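Esterase (Alcaligenes sp., PDB 1QLW) probably hydrolyses carboxylic esters, as a bacterial esterase built on the alpha/beta-hydrolase fold. Local coordinates at residues A[250-262]-A[287-300]. Sequence-based numbering, arbitrary orientation.
Sequences VVFGDHIEEFPRW and SLPALGVHGNSHMM
Phe252 and Ser287 pair in parallel at the C-terminal ends of two neighbouring strands, and Leu288 N donates to Phe252 O across 2.9 Å in a nearly straight bond (176°). Beyond the strands the two loops stay in touch: Asp254 N reaches Asn296 O at 2.9 Å, and a water donating to Gly253 O also hydrogen-bonds Ser287 OG.

Asp254 is the side chain that bonds directly across. With its CG anti to the backbone N (chi1 -152°), OD2 takes the Gly295 N-H on its anti lone pair at 2.8 Å, while OD1 is met from above the carboxylate plane by His255 N. The ring of Pro289 crosses this group, its CG 3.5 Å from OD1 of Asp254. Were Asp254 replaced by an alanine, the amides of Gly295 and His255 would probably lose their shared carboxylate, and a gap would open beside Pro289. Deeper in, Met300 bends at its last torsion to bring CE within 3.6 Å of Gly253 N, and its SD lies 3.8 Å from Val251 CG1.

On the far flank the CZ2 and CH2 atoms of Trp262 come over one face of the His298 imidazole, toward its rim, planes inclined by 40°, with Trp262 CH2 3.3 Å from His298 CE1. Trp262 NE1 is tied to Ile144 O. Glu230 accepts from His298 ND1 through OE1 and from Gly253 N through OE2, so the bonds at Asp254 brace the loop while Glu230 and Trp262 set the His298 ring. His298, in the loop after strand 283-287 and bonded to Glu230, is consistent with the His-acid pair of an alpha/beta-hydrolase triad.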
ATOM      1  N   VAL A 250     -18.690 -18.990  -5.547  1.00 13.87           N
ATOM      2  CA  VAL A 250     -18.193 -18.949  -4.170  1.00 14.24           C
ATOM      3  C   VAL A 250     -17.249 -20.137  -4.037  1.00 14.14           C
ATOM      4  O   VAL A 250     -17.622 -21.254  -4.391  1.00 16.23           O
ATOM      5  CB  VAL A 250     -19.333 -18.983  -3.143  1.00 15.26           C
ATOM      6  CG1 VAL A 250     -18.788 -19.112  -1.734  1.00 16.97           C
ATOM      7  CG2 VAL A 250     -20.227 -17.755  -3.305  1.00 16.84           C
ATOM      8  N   VAL A 251     -16.037 -19.924  -3.524  1.00 14.08           N
ATOM      9  CA  VAL A 251     -15.019 -20.963  -3.473  1.00 14.30           C
ATOM     10  C   VAL A 251     -14.628 -21.259  -2.030  1.00 14.01           C
ATOM     11  O   VAL A 251     -14.317 -20.341  -1.265  1.00 15.27           O
ATOM     12  CB  VAL A 251     -13.749 -20.539  -4.249  1.00 14.83           C
ATOM     13  CG1 VAL A 251     -12.771 -21.709  -4.320  1.00 15.78           C
ATOM     14  CG2 VAL A 251     -14.086 -20.044  -5.643  1.00 16.88           C
ATOM     15  N   PHE A 252     -14.621 -22.542  -1.669  1.00 14.28           N
ATOM     16  CA  PHE A 252     -14.184 -22.991  -0.357  1.00 13.79           C
ATOM     17  C   PHE A 252     -13.094 -24.051  -0.479  1.00 13.75           C
ATOM     18  O   PHE A 252     -13.117 -24.891  -1.382  1.00 15.75           O
ATOM     19  CB  PHE A 252     -15.317 -23.546   0.520  1.00 15.35           C
ATOM     20  CG  PHE A 252     -16.105 -22.460   1.213  1.00 15.29           C
ATOM     21  CD1 PHE A 252     -17.132 -21.771   0.601  1.00 14.98           C
ATOM     22  CD2 PHE A 252     -15.827 -22.154   2.541  1.00 17.98           C
ATOM     23  CE1 PHE A 252     -17.836 -20.781   1.272  1.00 15.29           C
ATOM     24  CE2 PHE A 252     -16.512 -21.155   3.209  1.00 18.50           C
ATOM     25  CZ  PHE A 252     -17.532 -20.466   2.582  1.00 16.78           C
ATOM     26  N   GLY A 253     -12.156 -23.997   0.459  1.00 14.62           N
ATOM     27  CA  GLY A 253     -11.069 -24.926   0.561  1.00 14.62           C
ATOM     28  C   GLY A 253     -11.340 -26.146   1.411  1.00 14.57           C
ATOM     29  O   GLY A 253     -12.444 -26.702   1.426  1.00 16.33           O
ATOM     30  N   ASP A 254     -10.305 -26.587   2.117  1.00 14.79           N
ATOM     31  CA  ASP A 254     -10.352 -27.820   2.890  1.00 15.06           C
ATOM     32  C   ASP A 254     -10.210 -27.620   4.372  1.00 15.01           C
ATOM     33  O   ASP A 254     -10.036 -26.495   4.867  1.00 15.19           O
ATOM     34  CB  ASP A 254      -9.301 -28.782   2.328  1.00 16.54           C
ATOM     35  CG  ASP A 254      -9.590 -30.256   2.486  1.00 17.86           C
ATOM     36  OD1 ASP A 254     -10.597 -30.659   3.101  1.00 18.29           O
ATOM     37  OD2 ASP A 254      -8.764 -31.036   1.954  1.00 20.11           O
ATOM     38  N   HIS A 255     -10.345 -28.718   5.118  1.00 15.39           N
ATOM     39  CA  HIS A 255     -10.314 -28.723   6.566  1.00 16.24           C
ATOM     40  C   HIS A 255     -11.395 -27.806   7.131  1.00 16.03           C
ATOM     41  O   HIS A 255     -11.268 -27.267   8.229  1.00 18.59           O
ATOM     42  CB  HIS A 255      -8.956 -28.383   7.172  1.00 18.55           C
ATOM     43  CG  HIS A 255      -7.909 -29.408   6.895  1.00 20.07           C
ATOM     44  ND1 HIS A 255      -7.804 -30.558   7.648  1.00 22.40           N
ATOM     45  CD2 HIS A 255      -6.915 -29.451   5.981  1.00 21.22           C
ATOM     46  CE1 HIS A 255      -6.787 -31.281   7.181  1.00 23.81           C
ATOM     47  NE2 HIS A 255      -6.237 -30.631   6.168  1.00 23.36           N
ATOM     48  N   ILE A 256     -12.550 -27.729   6.451  1.00 16.22           N
ATOM     49  CA  ILE A 256     -13.602 -26.841   6.910  1.00 16.70           C
ATOM     50  C   ILE A 256     -14.336 -27.395   8.115  1.00 17.06           C
ATOM     51  O   ILE A 256     -14.662 -26.696   9.080  1.00 17.46           O
ATOM     52  CB  ILE A 256     -14.630 -26.609   5.774  1.00 18.00           C
ATOM     53  CG1 ILE A 256     -14.019 -25.815   4.611  1.00 19.81           C
ATOM     54  CG2 ILE A 256     -15.913 -25.968   6.279  1.00 19.23           C
ATOM     55  CD1 ILE A 256     -13.803 -24.349   4.922  1.00 20.70           C
ATOM     56  N   GLU A 257     -14.675 -28.681   8.048  1.00 18.60           N
ATOM     57  CA  GLU A 257     -15.558 -29.294   9.017  1.00 20.38           C
ATOM     58  C   GLU A 257     -15.132 -29.227  10.456  1.00 20.89           C
ATOM     59  O   GLU A 257     -15.994 -29.055  11.336  1.00 22.70           O
ATOM     60  CB  GLU A 257     -15.847 -30.755   8.609  1.00 23.14           C
ATOM     61  CG  GLU A 257     -16.963 -30.733   7.575  1.00 28.99           C
ATOM     62  CD  GLU A 257     -16.756 -30.885   6.114  1.00 32.99           C
ATOM     63  OE1 GLU A 257     -16.220 -32.031   5.900  1.00 37.55           O
ATOM     64  OE2 GLU A 257     -16.790 -30.070   5.157  1.00 26.05           O
ATOM     65  N   GLU A 258     -13.822 -29.221  10.700  1.00 20.27           N
ATOM     66  CA  GLU A 258     -13.365 -29.246  12.082  1.00 22.66           C
ATOM     67  C   GLU A 258     -13.260 -27.876  12.710  1.00 21.11           C
ATOM     68  O   GLU A 258     -12.931 -27.811  13.898  1.00 23.71           O
ATOM     69  CB  GLU A 258     -12.056 -30.024  12.166  1.00 27.40           C
ATOM     70  CG  GLU A 258     -10.915 -29.436  11.368  1.00 29.07           C
ATOM     71  CD  GLU A 258      -9.800 -30.416  11.061  1.00 31.88           C
ATOM     72  OE1 GLU A 258      -9.017 -30.681  12.006  1.00 33.51           O
ATOM     73  OE2 GLU A 258      -9.660 -30.877   9.899  1.00 31.20           O
ATOM     74  N   PHE A 259     -13.584 -26.809  11.990  1.00 18.50           N
ATOM     75  CA  PHE A 259     -13.552 -25.473  12.568  1.00 17.67           C
ATOM     76  C   PHE A 259     -14.951 -24.896  12.673  1.00 17.67           C
ATOM     77  O   PHE A 259     -15.568 -24.550  11.653  1.00 18.58           O
ATOM     78  CB  PHE A 259     -12.665 -24.551  11.703  1.00 17.05           C
ATOM     79  CG  PHE A 259     -11.210 -24.917  11.747  1.00 17.35           C
ATOM     80  CD1 PHE A 259     -10.691 -25.855  10.888  1.00 17.64           C
ATOM     81  CD2 PHE A 259     -10.331 -24.320  12.644  1.00 18.46           C
ATOM     82  CE1 PHE A 259      -9.351 -26.204  10.920  1.00 18.34           C
ATOM     83  CE2 PHE A 259      -8.999 -24.678  12.692  1.00 19.20           C
ATOM     84  CZ  PHE A 259      -8.505 -25.623  11.823  1.00 17.71           C
ATOM     85  N   PRO A 260     -15.420 -24.651  13.890  1.00 20.06           N
ATOM     86  CA  PRO A 260     -16.732 -24.035  14.078  1.00 21.94           C
ATOM     87  C   PRO A 260     -16.853 -22.655  13.461  1.00 21.08           C
ATOM     88  O   PRO A 260     -17.993 -22.242  13.167  1.00 23.48           O
ATOM     89  CB  PRO A 260     -16.967 -24.052  15.580  1.00 24.24           C
ATOM     90  CG  PRO A 260     -16.041 -25.089  16.101  1.00 26.16           C
ATOM     91  CD  PRO A 260     -14.843 -25.097  15.177  1.00 22.52           C
ATOM     92  N   ARG A 261     -15.769 -21.931  13.204  1.00 20.52           N
ATOM     93  CA  ARG A 261     -15.806 -20.619  12.572  1.00 21.65           C
ATOM     94  C   ARG A 261     -16.274 -20.795  11.123  1.00 20.81           C
ATOM     95  O   ARG A 261     -16.932 -19.928  10.553  1.00 24.57           O
ATOM     96  CB  ARG A 261     -14.444 -19.909  12.596  1.00 22.87           C
ATOM     97  CG  ARG A 261     -14.374 -18.433  12.237  1.00 26.11           C
ATOM     98  CD  ARG A 261     -12.974 -17.861  12.179  1.00 28.31           C
ATOM     99  NE  ARG A 261     -12.802 -16.418  12.149  1.00 30.41           N
ATOM    100  CZ  ARG A 261     -12.608 -15.600  13.177  1.00 31.50           C
ATOM    101  NH1 ARG A 261     -12.550 -16.071  14.419  1.00 31.56           N
ATOM    102  NH2 ARG A 261     -12.431 -14.291  12.980  1.00 32.38           N
ATOM    103  N   TRP A 262     -15.916 -21.912  10.497  1.00 17.76           N
ATOM    104  CA  TRP A 262     -16.024 -22.083   9.069  1.00 16.69           C
ATOM    105  C   TRP A 262     -17.125 -23.004   8.590  1.00 16.82           C
ATOM    106  O   TRP A 262     -17.760 -22.715   7.578  1.00 17.88           O
ATOM    107  CB  TRP A 262     -14.688 -22.553   8.457  1.00 17.09           C
ATOM    108  CG  TRP A 262     -13.701 -21.426   8.435  1.00 16.33           C
ATOM    109  CD1 TRP A 262     -12.570 -21.239   9.170  1.00 16.36           C
ATOM    110  CD2 TRP A 262     -13.824 -20.254   7.604  1.00 16.55           C
ATOM    111  NE1 TRP A 262     -11.979 -20.044   8.841  1.00 16.49           N
ATOM    112  CE2 TRP A 262     -12.733 -19.425   7.876  1.00 16.73           C
ATOM    113  CE3 TRP A 262     -14.769 -19.862   6.642  1.00 18.17           C
ATOM    114  CZ2 TRP A 262     -12.563 -18.197   7.220  1.00 18.34           C
ATOM    115  CZ3 TRP A 262     -14.595 -18.649   6.005  1.00 20.17           C
ATOM    116  CH2 TRP A 262     -13.504 -17.835   6.296  1.00 20.44           C
ATOM    117  N   SER A 287     -16.430 -26.331  -3.984  1.00 17.21           N
ATOM    118  CA  SER A 287     -15.730 -26.890  -2.840  1.00 17.51           C
ATOM    119  C   SER A 287     -14.552 -27.664  -3.429  1.00 17.56           C
ATOM    120  O   SER A 287     -14.723 -28.685  -4.102  1.00 19.29           O
ATOM    121  CB  SER A 287     -16.669 -27.750  -2.012  1.00 21.32           C
ATOM    122  OG  SER A 287     -16.007 -28.460  -1.023  1.00 24.80           O
ATOM    123  N   LEU A 288     -13.334 -27.195  -3.183  1.00 16.64           N
ATOM    124  CA  LEU A 288     -12.163 -27.796  -3.814  1.00 16.96           C
ATOM    125  C   LEU A 288     -12.049 -29.276  -3.566  1.00 17.05           C
ATOM    126  O   LEU A 288     -11.723 -29.992  -4.528  1.00 17.95           O
ATOM    127  CB  LEU A 288     -10.929 -26.968  -3.467  1.00 16.78           C
ATOM    128  CG  LEU A 288     -10.941 -25.545  -4.060  1.00 17.05           C
ATOM    129  CD1 LEU A 288      -9.806 -24.739  -3.462  1.00 17.82           C
ATOM    130  CD2 LEU A 288     -10.842 -25.576  -5.570  1.00 19.27           C
ATOM    131  N   PRO A 289     -12.245 -29.798  -2.364  1.00 16.84           N
ATOM    132  CA  PRO A 289     -12.109 -31.240  -2.154  1.00 17.76           C
ATOM    133  C   PRO A 289     -13.002 -32.083  -3.035  1.00 18.66           C
ATOM    134  O   PRO A 289     -12.600 -33.182  -3.457  1.00 20.65           O
ATOM    135  CB  PRO A 289     -12.467 -31.426  -0.679  1.00 18.71           C
ATOM    136  CG  PRO A 289     -12.017 -30.127  -0.066  1.00 18.71           C
ATOM    137  CD  PRO A 289     -12.480 -29.106  -1.087  1.00 18.02           C
ATOM    138  N   ALA A 290     -14.188 -31.604  -3.392  1.00 19.21           N
ATOM    139  CA  ALA A 290     -15.087 -32.335  -4.276  1.00 19.94           C
ATOM    140  C   ALA A 290     -14.552 -32.428  -5.700  1.00 20.15           C
ATOM    141  O   ALA A 290     -14.932 -33.348  -6.443  1.00 22.18           O
ATOM    142  CB  ALA A 290     -16.454 -31.670  -4.278  1.00 21.92           C
ATOM    143  N   LEU A 291     -13.615 -31.560  -6.060  1.00 20.18           N
ATOM    144  CA  LEU A 291     -12.972 -31.599  -7.362  1.00 20.82           C
ATOM    145  C   LEU A 291     -11.667 -32.380  -7.299  1.00 23.02           C
ATOM    146  O   LEU A 291     -10.900 -32.414  -8.274  1.00 26.67           O
ATOM    147  CB  LEU A 291     -12.696 -30.179  -7.877  1.00 22.67           C
ATOM    148  CG  LEU A 291     -13.944 -29.317  -8.078  1.00 24.89           C
ATOM    149  CD1 LEU A 291     -13.537 -27.925  -8.532  1.00 26.98           C
ATOM    150  CD2 LEU A 291     -14.920 -29.915  -9.080  1.00 28.12           C
ATOM    151  N   GLY A 292     -11.380 -33.010  -6.174  1.00 21.92           N
ATOM    152  CA  GLY A 292     -10.141 -33.763  -6.005  1.00 23.93           C
ATOM    153  C   GLY A 292      -8.959 -32.862  -5.686  1.00 23.32           C
ATOM    154  O   GLY A 292      -7.812 -33.273  -5.873  1.00 26.41           O
ATOM    155  N   VAL A 293      -9.191 -31.667  -5.156  1.00 20.79           N
ATOM    156  CA  VAL A 293      -8.137 -30.718  -4.800  1.00 20.21           C
ATOM    157  C   VAL A 293      -8.181 -30.620  -3.283  1.00 19.78           C
ATOM    158  O   VAL A 293      -9.143 -30.106  -2.721  1.00 20.02           O
ATOM    159  CB  VAL A 293      -8.367 -29.377  -5.495  1.00 20.60           C
ATOM    160  CG1 VAL A 293      -7.289 -28.379  -5.089  1.00 21.18           C
ATOM    161  CG2 VAL A 293      -8.390 -29.529  -7.008  1.00 22.84           C
ATOM    162  N   HIS A 294      -7.121 -31.072  -2.613  1.00 20.07           N
ATOM    163  CA  HIS A 294      -7.132 -31.209  -1.171  1.00 20.79           C
ATOM    164  C   HIS A 294      -6.110 -30.332  -0.461  1.00 18.95           C
ATOM    165  O   HIS A 294      -5.072 -29.988  -1.030  1.00 20.97           O
ATOM    166  CB  HIS A 294      -6.809 -32.682  -0.823  1.00 23.60           C
ATOM    167  CG  HIS A 294      -7.776 -33.639  -1.447  1.00 26.82           C
ATOM    168  ND1 HIS A 294      -7.593 -34.332  -2.614  1.00 29.75           N
ATOM    169  CD2 HIS A 294      -9.044 -33.907  -1.066  1.00 27.65           C
ATOM    170  CE1 HIS A 294      -8.657 -35.086  -2.867  1.00 29.84           C
ATOM    171  NE2 HIS A 294      -9.576 -34.821  -1.955  1.00 29.70           N
ATOM    172  N   GLY A 295      -6.419 -30.000   0.785  1.00 18.58           N
ATOM    173  CA  GLY A 295      -5.482 -29.310   1.648  1.00 18.71           C
ATOM    174  C   GLY A 295      -5.505 -27.794   1.574  1.00 16.20           C
ATOM    175  O   GLY A 295      -4.702 -27.177   2.276  1.00 17.45           O
ATOM    176  N   ASN A 296      -6.344 -27.162   0.779  1.00 15.17           N
ATOM    177  CA  ASN A 296      -6.281 -25.708   0.686  1.00 14.14           C
ATOM    178  C   ASN A 296      -6.697 -25.045   1.990  1.00 14.29           C
ATOM    179  O   ASN A 296      -7.651 -25.432   2.641  1.00 15.53           O
ATOM    180  CB  ASN A 296      -7.106 -25.169  -0.478  1.00 14.93           C
ATOM    181  CG  ASN A 296      -6.385 -25.357  -1.793  1.00 14.77           C
ATOM    182  OD1 ASN A 296      -6.677 -26.291  -2.543  1.00 16.44           O
ATOM    183  ND2 ASN A 296      -5.427 -24.458  -2.045  1.00 14.73           N
ATOM    184  N   SER A 297      -5.928 -23.991   2.293  1.00 13.72           N
ATOM    185  CA  SER A 297      -6.183 -23.179   3.466  1.00 13.46           C
ATOM    186  C   SER A 297      -7.132 -22.043   3.105  1.00 12.95           C
ATOM    187  O   SER A 297      -7.542 -21.858   1.951  1.00 14.46           O
ATOM    188  CB  SER A 297      -4.875 -22.595   3.990  1.00 13.57           C
ATOM    189  OG  SER A 297      -4.394 -21.530   3.173  1.00 13.49           O
ATOM    190  N   HIS A 298      -7.409 -21.195   4.101  1.00 12.93           N
ATOM    191  CA  HIS A 298      -8.173 -19.982   3.808  1.00 13.18           C
ATOM    192  C   HIS A 298      -7.420 -19.033   2.878  1.00 13.81           C
ATOM    193  O   HIS A 298      -8.029 -18.255   2.151  1.00 15.12           O
ATOM    194  CB  HIS A 298      -8.449 -19.271   5.131  1.00 14.06           C
ATOM    195  CG  HIS A 298      -9.249 -18.028   5.020  1.00 14.85           C
ATOM    196  ND1 HIS A 298     -10.527 -17.999   4.491  1.00 15.79           N
ATOM    197  CD2 HIS A 298      -8.974 -16.753   5.381  1.00 18.20           C
ATOM    198  CE1 HIS A 298     -10.972 -16.752   4.525  1.00 17.55           C
ATOM    199  NE2 HIS A 298     -10.060 -15.979   5.106  1.00 19.32           N
ATOM    200  N   MET A 299      -6.092 -19.086   2.922  1.00 12.83           N
ATOM    201  CA  MET A 299      -5.233 -18.257   2.097  1.00 12.97           C
ATOM    202  C   MET A 299      -4.910 -18.966   0.788  1.00 12.75           C
ATOM    203  O   MET A 299      -3.753 -19.022   0.345  1.00 13.77           O
ATOM    204  CB  MET A 299      -3.965 -17.889   2.866  1.00 13.38           C
ATOM    205  CG  MET A 299      -4.210 -17.106   4.135  1.00 15.02           C
ATOM    206  SD  MET A 299      -5.026 -15.532   3.930  1.00 13.83           S
ATOM    207  CE  MET A 299      -3.867 -14.656   2.888  1.00 15.23           C
ATOM    208  N   MET A 300      -5.950 -19.458   0.108  1.00 12.98           N
ATOM    209  CA  MET A 300      -5.728 -20.358  -1.031  1.00 13.28           C
ATOM    210  C   MET A 300      -5.046 -19.669  -2.210  1.00 13.01           C
ATOM    211  O   MET A 300      -4.414 -20.338  -3.029  1.00 13.88           O
ATOM    212  CB  MET A 300      -7.022 -21.037  -1.445  1.00 14.12           C
ATOM    213  CG  MET A 300      -8.043 -20.069  -2.018  1.00 14.43           C
ATOM    214  SD  MET A 300      -9.574 -20.925  -2.499  1.00 15.42           S
ATOM    215  CE  MET A 300     -10.201 -21.343  -0.861  1.00 18.23           C
TER
HETATM  216  O   HOH W   1     -15.208 -26.917   0.989  1.00 19.34           O